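Local atomic coordinates of uncharacterized protein C22E12.03c (Schizosaccharomyces pombe, PDB entry 4QYT), a protein that converts methylglyoxal to D-lactate in one glutathione-independent step and helps protect the cell against reactive oxygen species. Residues A67-I79 / V98-M112. Sequence-based numbering, arbitrary orientation.
Sequences ADDFAKQYDIAII and VVKEFYKKPNKWIGM. With EDO (1,2-ethanediol), chain F.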
ATOM      1  N   ALA A  67      17.154 -22.050  -7.044  1.00 11.99           N
ATOM      2  CA  ALA A  67      17.300 -20.727  -7.626  1.00 12.41           C
ATOM      3  C   ALA A  67      17.351 -20.744  -9.145  1.00 11.89           C
ATOM      4  O   ALA A  67      16.831 -19.839  -9.817  1.00 12.18           O
ATOM      5  CB  ALA A  67      18.480 -19.982  -7.026  1.00 16.64           C
ATOM      6  N   ASP A  68      18.027 -21.763  -9.711  1.00 11.38           N
ATOM      7  CA  ASP A  68      18.018 -21.888 -11.162  1.00 10.77           C
ATOM      8  C   ASP A  68      16.589 -22.087 -11.667  1.00  9.80           C
ATOM      9  O   ASP A  68      16.218 -21.520 -12.704  1.00 10.15           O
ATOM     10  CB  ASP A  68      18.894 -23.048 -11.625  1.00 11.82           C
ATOM     11  CG  ASP A  68      20.397 -22.738 -11.580  1.00 12.70           C
ATOM     12  OD1 ASP A  68      20.778 -21.558 -11.527  1.00 16.89           O
ATOM     13  OD2 ASP A  68      21.187 -23.696 -11.739  1.00 14.53           O
ATOM     14  N   ASP A  69      15.764 -22.877 -10.952  1.00  9.34           N
ATOM     15  CA  ASP A  69      14.390 -23.047 -11.390  1.00  8.82           C
ATOM     16  C   ASP A  69      13.604 -21.748 -11.273  1.00  8.16           C
ATOM     17  O   ASP A  69      12.759 -21.415 -12.106  1.00  8.79           O
ATOM     18  CB  ASP A  69      13.710 -24.218 -10.690  1.00  9.28           C
ATOM     19  CG  ASP A  69      12.511 -24.695 -11.485  1.00  9.36           C
ATOM     20  OD1 ASP A  69      12.750 -25.261 -12.569  1.00 10.79           O
ATOM     21  OD2 ASP A  69      11.374 -24.503 -11.043  1.00 11.16           O
ATOM     22  N   PHE A  70      13.871 -21.012 -10.187  1.00  8.45           N
ATOM     23  CA  PHE A  70      13.288 -19.697 -10.010  1.00  8.15           C
ATOM     24  C   PHE A  70      13.579 -18.806 -11.199  1.00  8.21           C
ATOM     25  O   PHE A  70      12.692 -18.125 -11.728  1.00  8.63           O
ATOM     26  CB  PHE A  70      13.808 -19.068  -8.718  1.00  8.65           C
ATOM     27  CG  PHE A  70      13.175 -17.741  -8.415  1.00  8.37           C
ATOM     28  CD1 PHE A  70      13.638 -16.581  -8.992  1.00  8.51           C
ATOM     29  CD2 PHE A  70      12.179 -17.639  -7.476  1.00  8.43           C
ATOM     30  CE1 PHE A  70      13.105 -15.344  -8.665  1.00  8.94           C
ATOM     31  CE2 PHE A  70      11.661 -16.411  -7.086  1.00  8.88           C
ATOM     32  CZ  PHE A  70      12.135 -15.263  -7.673  1.00  8.98           C
ATOM     33  N   ALA A  71      14.833 -18.824 -11.651  1.00  9.23           N
ATOM     34  CA  ALA A  71      15.232 -17.995 -12.764  1.00 10.40           C
ATOM     35  C   ALA A  71      14.605 -18.404 -14.089  1.00  9.93           C
ATOM     36  O   ALA A  71      14.477 -17.602 -15.007  1.00 13.39           O
ATOM     37  CB  ALA A  71      16.752 -18.001 -12.895  1.00 12.48           C
ATOM     38  N   LYS A  72      14.159 -19.652 -14.172  1.00  9.37           N
ATOM     39  CA  LYS A  72      13.385 -20.100 -15.326  1.00 10.33           C
ATOM     40  C   LYS A  72      11.939 -19.609 -15.300  1.00 11.00           C
ATOM     41  O   LYS A  72      11.274 -19.620 -16.325  1.00 18.47           O
ATOM     42  CB  LYS A  72      13.350 -21.621 -15.398  1.00  9.17           C
ATOM     43  CG  LYS A  72      14.690 -22.253 -15.704  1.00  9.11           C
ATOM     44  CD  LYS A  72      14.649 -23.769 -15.624  1.00  9.81           C
ATOM     45  CE  LYS A  72      16.000 -24.427 -15.837  1.00  9.58           C
ATOM     46  NZ  LYS A  72      15.862 -25.903 -15.675  1.00  9.66           N
ATOM     47  N   GLN A  73      11.456 -19.191 -14.150  1.00  9.17           N
ATOM     48  CA  GLN A  73      10.067 -18.782 -13.953  1.00  9.48           C
ATOM     49  C   GLN A  73       9.868 -17.278 -13.858  1.00  9.27           C
ATOM     50  O   GLN A  73       8.781 -16.793 -14.218  1.00 11.96           O
ATOM     51  CB  GLN A  73       9.485 -19.434 -12.694  1.00  9.14           C
ATOM     52  CG  GLN A  73       9.434 -20.945 -12.770  1.00  9.63           C
ATOM     53  CD  GLN A  73       8.739 -21.544 -11.567  1.00  9.18           C
ATOM     54  OE1 GLN A  73       7.623 -21.168 -11.225  1.00 11.21           O
ATOM     55  NE2 GLN A  73       9.400 -22.483 -10.894  1.00 11.26           N
ATOM     56  N   TYR A  74      10.837 -16.552 -13.332  1.00  8.09           N
ATOM     57  CA  TYR A  74      10.676 -15.135 -12.999  1.00  7.78           C
ATOM     58  C   TYR A  74      11.817 -14.335 -13.565  1.00  8.57           C
ATOM     59  O   TYR A  74      12.952 -14.805 -13.662  1.00  9.46           O
ATOM     60  CB  TYR A  74      10.603 -14.930 -11.471  1.00  8.35           C
ATOM     61  CG  TYR A  74       9.447 -15.599 -10.829  1.00  7.59           C
ATOM     62  CD1 TYR A  74       8.153 -15.097 -10.949  1.00  8.78           C
ATOM     63  CD2 TYR A  74       9.612 -16.733 -10.071  1.00  8.27           C
ATOM     64  CE1 TYR A  74       7.071 -15.725 -10.351  1.00  9.03           C
ATOM     65  CE2 TYR A  74       8.553 -17.364  -9.463  1.00  8.56           C
ATOM     66  CZ  TYR A  74       7.258 -16.874  -9.631  1.00  8.30           C
ATOM     67  OH  TYR A  74       6.212 -17.530  -9.012  1.00  9.74           O
ATOM     68  N   ASP A  75      11.510 -13.087 -13.919  1.00  8.58           N
ATOM     69  CA  ASP A  75      12.495 -12.127 -14.400  1.00  9.07           C
ATOM     70  C   ASP A  75      12.825 -11.023 -13.420  1.00  8.65           C
ATOM     71  O   ASP A  75      13.861 -10.362 -13.567  1.00  9.20           O
ATOM     72  CB  ASP A  75      11.981 -11.496 -15.719  1.00 11.48           C
ATOM     73  CG  ASP A  75      11.575 -12.537 -16.699  1.00 12.88           C
ATOM     74  OD1 ASP A  75      12.468 -13.316 -17.103  1.00 14.78           O
ATOM     75  OD2 ASP A  75      10.360 -12.706 -16.926  1.00 16.88           O
ATOM     76  N   ILE A  76      11.918 -10.749 -12.484  1.00  8.04           N
ATOM     77  CA  ILE A  76      12.116  -9.690 -11.497  1.00  8.12           C
ATOM     78  C   ILE A  76      11.849 -10.322 -10.128  1.00  7.42           C
ATOM     79  O   ILE A  76      10.860 -11.013  -9.947  1.00  8.34           O
ATOM     80  CB  ILE A  76      11.173  -8.494 -11.727  1.00  8.51           C
ATOM     81  CG1 ILE A  76      11.307  -7.927 -13.139  1.00  9.94           C
ATOM     82  CG2 ILE A  76      11.398  -7.415 -10.667  1.00  9.59           C
ATOM     83  CD1 ILE A  76      10.553  -6.632 -13.353  1.00 12.24           C
ATOM     84  N   ALA A  77      12.759 -10.027  -9.190  1.00  7.85           N
ATOM     85  CA  ALA A  77      12.601 -10.441  -7.796  1.00  7.50           C
ATOM     86  C   ALA A  77      12.532  -9.203  -6.932  1.00  7.52           C
ATOM     87  O   ALA A  77      13.440  -8.382  -7.008  1.00  8.41           O
ATOM     88  CB  ALA A  77      13.767 -11.308  -7.363  1.00  9.38           C
ATOM     89  N   ILE A  78      11.490  -9.096  -6.120  1.00  7.25           N
ATOM     90  CA  ILE A  78      11.288  -7.918  -5.261  1.00  7.76           C
ATOM     91  C   ILE A  78      11.278  -8.380  -3.805  1.00  7.85           C
ATOM     92  O   ILE A  78      10.552  -9.289  -3.421  1.00  8.52           O
ATOM     93  CB  ILE A  78       9.956  -7.201  -5.615  1.00  7.80           C
ATOM     94  CG1 ILE A  78       9.912  -6.824  -7.102  1.00  9.13           C
ATOM     95  CG2 ILE A  78       9.781  -5.972  -4.705  1.00  9.27           C
ATOM     96  CD1 ILE A  78       8.602  -6.241  -7.535  1.00  9.71           C
ATOM     97  N   ILE A  79      12.029  -7.614  -3.000  0.55  8.67           N
ATOM     98  CA  ILE A  79      12.186  -7.868  -1.583  0.55  9.60           C
ATOM     99  C   ILE A  79      11.702  -6.630  -0.857  0.55  9.40           C
ATOM    100  O   ILE A  79      12.333  -5.546  -0.893  0.55  9.33           O
ATOM    101  CB  ILE A  79      13.625  -8.224  -1.184  0.55 11.29           C
ATOM    102  CG1 ILE A  79      14.130  -9.311  -2.126  0.55 13.20           C
ATOM    103  CG2 ILE A  79      13.616  -8.780   0.242  0.55 12.16           C
ATOM    104  CD1 ILE A  79      15.566  -9.722  -1.917  0.55 16.25           C
ATOM    105  N   VAL A  98      18.829 -16.282  -5.384  1.00  9.81           N
ATOM    106  CA  VAL A  98      18.138 -15.632  -6.489  1.00  9.62           C
ATOM    107  C   VAL A  98      18.770 -14.279  -6.767  1.00  9.39           C
ATOM    108  O   VAL A  98      19.003 -13.930  -7.925  1.00 10.73           O
ATOM    109  CB  VAL A  98      16.622 -15.492  -6.140  1.00 10.52           C
ATOM    110  CG1 VAL A  98      15.920 -14.448  -7.012  1.00 10.83           C
ATOM    111  CG2 VAL A  98      15.930 -16.845  -6.216  1.00 10.57           C
ATOM    112  N   VAL A  99      18.977 -13.483  -5.709  1.00  9.88           N
ATOM    113  CA  VAL A  99      19.569 -12.167  -5.917  1.00 11.01           C
ATOM    114  C   VAL A  99      20.963 -12.243  -6.580  1.00 10.74           C
ATOM    115  O   VAL A  99      21.269 -11.483  -7.500  1.00 11.82           O
ATOM    116  CB  VAL A  99      19.566 -11.400  -4.555  1.00 15.21           C
ATOM    117  CG1 VAL A  99      20.493 -10.205  -4.546  1.00 15.89           C
ATOM    118  CG2 VAL A  99      18.139 -11.043  -4.166  1.00 13.55           C
ATOM    119  N   LYS A 100      21.781 -13.147  -6.099  1.00 11.97           N
ATOM    120  CA  LYS A 100      23.112 -13.336  -6.671  1.00 13.18           C
ATOM    121  C   LYS A 100      23.043 -13.790  -8.109  1.00 13.27           C
ATOM    122  O   LYS A 100      23.843 -13.339  -8.959  1.00 16.69           O
ATOM    123  CB  LYS A 100      23.903 -14.341  -5.836  1.00 16.60           C
ATOM    124  CG  LYS A 100      24.308 -13.804  -4.489  1.00 18.71           C
ATOM    125  CD  LYS A 100      25.016 -14.839  -3.652  1.00 22.73           C
ATOM    126  CE  LYS A 100      26.459 -14.970  -4.096  1.00 29.50           C
ATOM    127  NZ  LYS A 100      27.267 -13.728  -3.834  1.00 33.62           N
ATOM    128  N   GLU A 101      22.123 -14.703  -8.411  1.00 12.82           N
ATOM    129  CA  GLU A 101      21.985 -15.148  -9.785  1.00 13.73           C
ATOM    130  C   GLU A 101      21.527 -14.039 -10.700  1.00 12.36           C
ATOM    131  O   GLU A 101      21.971 -13.935 -11.854  1.00 14.74           O
ATOM    132  CB  GLU A 101      20.996 -16.311  -9.892  1.00 15.15           C
ATOM    133  CG  GLU A 101      20.756 -16.793 -11.310  1.00 17.90           C
ATOM    134  CD  GLU A 101      22.019 -17.245 -12.024  1.00 19.20           C
ATOM    135  OE1 GLU A 101      22.881 -17.895 -11.354  1.00 24.73           O
ATOM    136  OE2 GLU A 101      22.036 -17.139 -13.291  1.00 22.33           O
ATOM    137  N   PHE A 102      20.590 -13.221 -10.221  1.00 10.50           N
ATOM    138  CA  PHE A 102      20.018 -12.200 -11.056  1.00  9.86           C
ATOM    139  C   PHE A 102      20.954 -11.030 -11.281  1.00 10.02           C
ATOM    140  O   PHE A 102      20.834 -10.328 -12.276  1.00 10.79           O
ATOM    141  CB  PHE A 102      18.693 -11.686 -10.473  1.00  9.26           C
ATOM    142  CG  PHE A 102      17.472 -12.511 -10.772  1.00  8.56           C
ATOM    143  CD1 PHE A 102      17.531 -13.840 -11.098  1.00 10.73           C
ATOM    144  CD2 PHE A 102      16.223 -11.920 -10.722  1.00  9.28           C
ATOM    145  CE1 PHE A 102      16.393 -14.548 -11.381  1.00 11.56           C
ATOM    146  CE2 PHE A 102      15.078 -12.625 -10.983  1.00  9.55           C
ATOM    147  CZ  PHE A 102      15.164 -13.943 -11.317  1.00  9.88           C
ATOM    148  N   TYR A 103      21.848 -10.744 -10.324  1.00 11.55           N
ATOM    149  CA  TYR A 103      22.618  -9.492 -10.362  1.00 11.77           C
ATOM    150  C   TYR A 103      23.461  -9.450 -11.627  1.00 12.02           C
ATOM    151  O   TYR A 103      24.210 -10.361 -11.942  1.00 13.28           O
ATOM    152  CB  TYR A 103      23.489  -9.356  -9.128  1.00 14.62           C
ATOM    153  CG  TYR A 103      24.166  -8.005  -9.014  1.00 14.44           C
ATOM    154  CD1 TYR A 103      23.435  -6.864  -8.760  1.00 16.11           C
ATOM    155  CD2 TYR A 103      25.513  -7.849  -9.279  1.00 17.19           C
ATOM    156  CE1 TYR A 103      24.004  -5.608  -8.693  1.00 18.08           C
ATOM    157  CE2 TYR A 103      26.114  -6.592  -9.197  1.00 18.47           C
ATOM    158  CZ  TYR A 103      25.346  -5.480  -8.914  1.00 18.16           C
ATOM    159  OH  TYR A 103      25.936  -4.237  -8.849  1.00 23.60           O
ATOM    160  N   LYS A 104      23.356  -8.328 -12.330  1.00 12.16           N
ATOM    161  CA  LYS A 104      24.080  -8.078 -13.572  1.00 13.86           C
ATOM    162  C   LYS A 104      23.722  -9.034 -14.694  1.00 14.58           C
ATOM    163  O   LYS A 104      24.377  -9.027 -15.709  1.00 22.35           O
ATOM    164  CB  LYS A 104      25.589  -8.034 -13.364  1.00 16.36           C
ATOM    165  CG  LYS A 104      26.050  -6.735 -12.770  1.00 23.26           C
ATOM    166  CD  LYS A 104      27.552  -6.648 -12.604  1.00 26.79           C
ATOM    167  CE  LYS A 104      28.172  -6.448 -13.956  1.00 30.45           C
ATOM    168  NZ  LYS A 104      29.604  -6.071 -13.825  1.00 49.00           N
ATOM    169  N   LYS A 105      22.615  -9.732 -14.609  0.50 14.70           N
ATOM    170  CA  LYS A 105      22.175 -10.512 -15.727  0.50 14.54           C
ATOM    171  C   LYS A 105      21.367  -9.645 -16.663  0.50 13.97           C
ATOM    172  O   LYS A 105      20.538  -8.817 -16.245  0.50 12.80           O
ATOM    173  CB  LYS A 105      21.399 -11.728 -15.256  0.50 13.46           C
ATOM    174  CG  LYS A 105      22.231 -12.711 -14.444  0.50 15.44           C
ATOM    175  CD  LYS A 105      23.387 -13.290 -15.245  0.50 17.23           C
ATOM    176  CE  LYS A 105      24.552 -13.561 -14.305  0.50 28.67           C
ATOM    177  NZ  LYS A 105      24.259 -14.635 -13.322  0.50 16.89           N
ATOM    178  N   PRO A 106      21.482  -9.970 -17.951  1.00 14.88           N
ATOM    179  CA  PRO A 106      20.609  -9.254 -18.877  1.00 12.80           C
ATOM    180  C   PRO A 106      19.158  -9.680 -18.706  1.00 10.98           C
ATOM    181  O   PRO A 106      18.836 -10.857 -18.622  1.00 12.28           O
ATOM    182  CB  PRO A 106      21.169  -9.673 -20.283  1.00 15.12           C
ATOM    183  CG  PRO A 106      22.596 -10.002 -19.998  1.00 22.02           C
ATOM    184  CD  PRO A 106      22.591 -10.646 -18.655  1.00 16.99           C
ATOM    185  N   ASN A 107      18.281  -8.694 -18.699  1.00 10.16           N
ATOM    186  CA  ASN A 107      16.853  -8.903 -18.637  1.00  9.83           C
ATOM    187  C   ASN A 107      16.373  -9.607 -17.368  1.00  9.79           C
ATOM    188  O   ASN A 107      15.253 -10.131 -17.337  1.00 11.86           O
ATOM    189  CB  ASN A 107      16.348  -9.548 -19.917  1.00 10.46           C
ATOM    190  CG  ASN A 107      16.364  -8.577 -21.078  1.00 10.45           C
ATOM    191  OD1 ASN A 107      15.726  -7.518 -20.979  1.00 14.73           O
ATOM    192  ND2 ASN A 107      17.183  -8.818 -22.073  1.00  9.48           N
ATOM    193  N   LYS A 108      17.151  -9.491 -16.296  1.00 10.21           N
ATOM    194  CA  LYS A 108      16.690  -9.749 -14.925  1.00  9.27           C
ATOM    195  C   LYS A 108      16.782  -8.451 -14.141  1.00  9.26           C
ATOM    196  O   LYS A 108      17.631  -7.605 -14.450  1.00  9.94           O
ATOM    197  CB  LYS A 108      17.554 -10.799 -14.247  1.00 10.36           C
ATOM    198  CG  LYS A 108      17.579 -12.182 -14.892  1.00 11.79           C
ATOM    199  CD  LYS A 108      16.221 -12.846 -14.937  1.00 12.23           C
ATOM    200  CE  LYS A 108      16.351 -14.288 -15.343  1.00 14.05           C
ATOM    201  NZ  LYS A 108      15.018 -14.920 -15.660  1.00 18.11           N
ATOM    202  N   TRP A 109      16.013  -8.352 -13.064  0.53  8.51           N
ATOM    203  CA  TRP A 109      15.947  -7.117 -12.270  0.53  8.63           C
ATOM    204  C   TRP A 109      15.662  -7.512 -10.819  0.53  8.47           C
ATOM    205  O   TRP A 109      14.895  -8.462 -10.563  0.53  7.90           O
ATOM    206  CB  TRP A 109      14.830  -6.192 -12.779  0.53  9.36           C
ATOM    207  CG  TRP A 109      14.973  -5.825 -14.231  0.53  9.44           C
ATOM    208  CD1 TRP A 109      14.449  -6.490 -15.321  0.53 11.55           C
ATOM    209  CD2 TRP A 109      15.826  -4.813 -14.770  0.53 12.17           C
ATOM    210  NE1 TRP A 109      14.906  -5.927 -16.497  0.53 12.85           N
ATOM    211  CE2 TRP A 109      15.748  -4.899 -16.175  0.53 12.58           C
ATOM    212  CE3 TRP A 109      16.658  -3.836 -14.203  0.53 12.22           C
ATOM    213  CZ2 TRP A 109      16.454  -4.059 -17.004  0.53 13.72           C
ATOM    214  CZ3 TRP A 109      17.352  -2.990 -15.059  0.53 14.48           C
ATOM    215  CH2 TRP A 109      17.188  -3.080 -16.416  0.53 15.43           C
ATOM    216  N   ILE A 110      16.284  -6.764  -9.899  1.00  8.27           N
ATOM    217  CA  ILE A 110      16.094  -6.977  -8.456  1.00  8.57           C
ATOM    218  C   ILE A 110      15.639  -5.675  -7.848  1.00  8.53           C
ATOM    219  O   ILE A 110      16.240  -4.618  -8.123  1.00 10.24           O
ATOM    220  CB  ILE A 110      17.439  -7.364  -7.793  1.00  9.24           C
ATOM    221  CG1 ILE A 110      18.089  -8.597  -8.450  1.00  9.68           C
ATOM    222  CG2 ILE A 110      17.238  -7.608  -6.296  1.00 10.05           C
ATOM    223  CD1 ILE A 110      19.581  -8.561  -8.290  1.00 11.86           C
ATOM    224  N   GLY A 111      14.597  -5.723  -7.001  1.00  8.25           N
ATOM    225  CA  GLY A 111      14.237  -4.572  -6.214  1.00  8.48           C
ATOM    226  C   GLY A 111      14.301  -4.895  -4.734  1.00  8.85           C
ATOM    227  O   GLY A 111      13.839  -5.969  -4.326  1.00  9.32           O
ATOM    228  N   MET A 112      14.788  -3.944  -3.941  1.00  8.72           N
ATOM    229  CA  MET A 112      14.756  -4.096  -2.469  1.00  9.44           C
ATOM    230  C   MET A 112      14.333  -2.772  -1.851  1.00  9.90           C
ATOM    231  O   MET A 112      14.830  -1.710  -2.249  1.00 11.19           O
ATOM    232  CB  MET A 112      16.155  -4.419  -1.922  1.00 11.15           C
ATOM    233  CG  MET A 112      16.768  -5.669  -2.529  1.00 10.89           C
ATOM    234  SD  MET A 112      18.447  -5.884  -1.890  1.00 12.77           S
ATOM    235  CE  MET A 112      18.954  -7.301  -2.844  1.00 12.89           C
TER
HETATM  236  C1  EDO F 202      21.366 -22.691  -8.404  1.00 21.33           C
HETATM  237  O1  EDO F 202      20.064 -23.300  -8.375  1.00 18.89           O
HETATM  238  C2  EDO F 202      22.103 -22.801  -7.083  1.00 27.57           C
HETATM  239  O2  EDO F 202      21.742 -21.712  -6.215  1.00 32.19           O
HETATM  240  O   HOH W   1      20.188 -19.713 -13.573  1.00 16.95           O
HETATM  241  O   HOH W   2      22.003 -19.822  -9.814  1.00 41.06           O
HETATM  242  O   HOH W   3      14.643 -12.453 -18.488  1.00 24.11           O
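Val98 and Phe70 meet through a CH-pi contact: Val98 CG2 stands 3.8 Å from the centroid of the Phe70 ring, only 19° off its normal, while Tyr74 CD2 covers the opposite face. The second branch, Val98 CG1, placed anti to the backbone N (chi1 162°), reaches Ala77 CB at 3.8 Å and lies over the Phe102 ring. Phe102 is therefore sandwiched, with Lys108 CD over its other face; its CZ packs 3.6 Å from Phe70 CE1, the two ring planes inclined at 52°. Ile79, in one of its two conformers, sets CD1 against Val99 CG2 at 3.7 Å, while its backbone N donates to Gly111 O at 2.8 Å. These side chains bind helices 67-73 and 93-102 to one face of the central sheet, where strands 76-79 and 109-112 run parallel as inner neighbours. Four backbone hydrogen bonds, beginning with Trp109 N to Asp75 O, set the register of this alpha/beta core of the DJ-1/PfpI fold.

Asp75 also shares a water between OD1 and Asn107 O. Lys108 bends at chi2, which turns its ammonium toward the carbonyls of Ala71 and Tyr74. NZ donates to Ala71 O at 2.8 Å, on a lone pair in the carbonyl plane, and to Tyr74 O at 2.9 Å; a weak hydrogen bond to Asp75 OD1 at 3.3 Å, part of a salt bridge, adds a third acceptor. A methionine here would probably leave both carbonyls without this donor and Asp75 without this cationic partner. The chemistry is thus divided: apolar packing fills the helix-sheet interface, while one lysine ties its charge to the carbonyls where the chain runs from helix to strand.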